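Local coordinates for hypothetical protein Atu1913 (Agrobacterium tumefaciens str., PDB 2B1Y) that is of unknown function but forms a two-fold symmetric pair in the crystal, strands of the two chains lying edge to edge, which may or may not be the biological unit, at the interface of chains A and B. Numbering follows the deposited sequence. Chains: chain A/B, hypothetical protein Atu1913.

The interface of chains A and B. Residues chain A 49, 76-78; chain B 6, 31, 33.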
# COMPACT_ATOMS: atom_id res chain seq x y z
N PHE A 49 2.26 -3.64 -6.49
CA PHE A 49 2.78 -2.27 -6.49
C PHE A 49 4.30 -2.26 -6.34
O PHE A 49 4.86 -2.79 -5.35
CB PHE A 49 2.10 -1.44 -5.40
CG PHE A 49 2.61 -0.04 -5.29
CD1 PHE A 49 2.79 0.76 -6.43
CD2 PHE A 49 2.85 0.51 -4.01
CE1 PHE A 49 3.25 2.10 -6.31
CE2 PHE A 49 3.31 1.83 -3.88
CZ PHE A 49 3.52 2.62 -5.02
N ASP A 76 6.25 11.98 -1.15
CA ASP A 76 5.09 11.81 -0.26
C ASP A 76 5.43 11.68 1.20
O ASP A 76 6.56 11.36 1.59
CB ASP A 76 4.24 10.61 -0.71
CG ASP A 76 4.91 9.27 -0.39
OD1 ASP A 76 5.58 8.70 -1.26
OD2 ASP A 76 4.83 8.83 0.77
N ALA A 77 4.41 11.92 2.02
CA ALA A 77 4.58 11.99 3.45
C ALA A 77 4.10 10.73 4.17
O ALA A 77 3.83 10.78 5.37
CB ALA A 77 3.86 13.22 3.99
N GLU A 78 4.02 9.59 3.48
CA GLU A 78 3.61 8.37 4.19
C GLU A 78 4.55 8.02 5.37
O GLU A 78 5.73 7.83 5.16
CB GLU A 78 3.49 7.19 3.23
CG GLU A 78 3.03 5.93 3.96
CD GLU A 78 2.77 4.72 3.06
OE1 GLU A 78 3.41 4.58 2.00
OE2 GLU A 78 1.91 3.90 3.45
N PHE B 6 -2.49 10.26 3.12
CA PHE B 6 -1.31 11.14 3.37
C PHE B 6 -1.15 12.08 2.18
O PHE B 6 -1.72 11.83 1.12
CB PHE B 6 -0.05 10.31 3.55
CG PHE B 6 0.19 9.32 2.44
CD1 PHE B 6 -0.25 8.00 2.56
CD2 PHE B 6 0.84 9.71 1.24
CE1 PHE B 6 -0.03 7.07 1.51
CE2 PHE B 6 1.05 8.79 0.21
CZ PHE B 6 0.61 7.48 0.34
N ASN B 31 9.43 10.52 1.46
CA ASN B 31 9.65 9.37 0.57
C ASN B 31 9.74 9.86 -0.86
O ASN B 31 9.04 10.80 -1.25
CB ASN B 31 8.47 8.39 0.65
CG ASN B 31 8.20 7.96 2.09
OD1 ASN B 31 9.12 7.64 2.82
ND2 ASN B 31 6.95 7.99 2.48
N ARG B 33 9.59 8.20 -4.76
CA ARG B 33 9.27 6.94 -5.44
C ARG B 33 9.14 7.25 -6.92
O ARG B 33 8.29 8.06 -7.31
CB ARG B 33 7.93 6.39 -4.95
CG ARG B 33 7.67 6.48 -3.46
CD ARG B 33 6.41 5.70 -3.10
NE ARG B 33 5.82 6.15 -1.85
CZ ARG B 33 5.16 5.38 -0.99
NH1 ARG B 33 4.65 5.94 0.10
NH2 ARG B 33 5.02 4.07 -1.21
O HOH W 1 3.99 2.39 0.91
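B:Arg33 reaches across to two acidic side chains of chain A, and its flat, five-hydrogen guanidinium suits a task in which several oxygens must be met at once. It takes A:Asp76 side-on: B:Arg33 NE bonds to carboxylate A:Asp76 OD1 at 2.6 Å, on the syn side, while NH1 bonds to OD2 from above the carboxylate, whose plane is turned 42° from the guanidinium. B:Arg33 NH1 also meets A:Glu78 OE1 at 2.6 Å, here with the two groups nearly coplanar, and a water links that oxygen to NH2. These in-plane bonds should fix the group's rotation, its charge offsetting two neighbouring carboxylates.

Hydrogen bonds from a side-chain amide add to the ionic ones. B:Asn31 ND2 gives one hydrogen to A:Asp76 OD2 (2.8 Å) and the other to the backbone O of A:Glu78; a primary amide can serve both. A:Asp76 OD2 further accepts the backbone N of A:Glu78 on its anti lone pair, making at least three donors with B:Arg33 NH1 and B:Asn31 ND2.

A:Glu78 CB makes a CH-pi contact over the B:Phe6 ring, 3.8 Å from its centroid. The flat aromatic face suits this methylene, while the extended glutamate chain (chi1 -178°) carries the carboxylate on to B:Arg33. A:Phe49 borders the guanidinium in van der Waals contact, its bulky ring suited to lining that group.

Beneath, A:Asp76 N to B:Asn31 O and B:Asn31 N to A:Asp76 O, 3.0 Å each, form an antiparallel bridge. It joins the end of strand 69-76 of chain A to the start of strand 30-36 of chain B, with A:Glu78, B:Phe6 and A:Phe49 in surrounding loops; symmetry repeats the site with the chains exchanged.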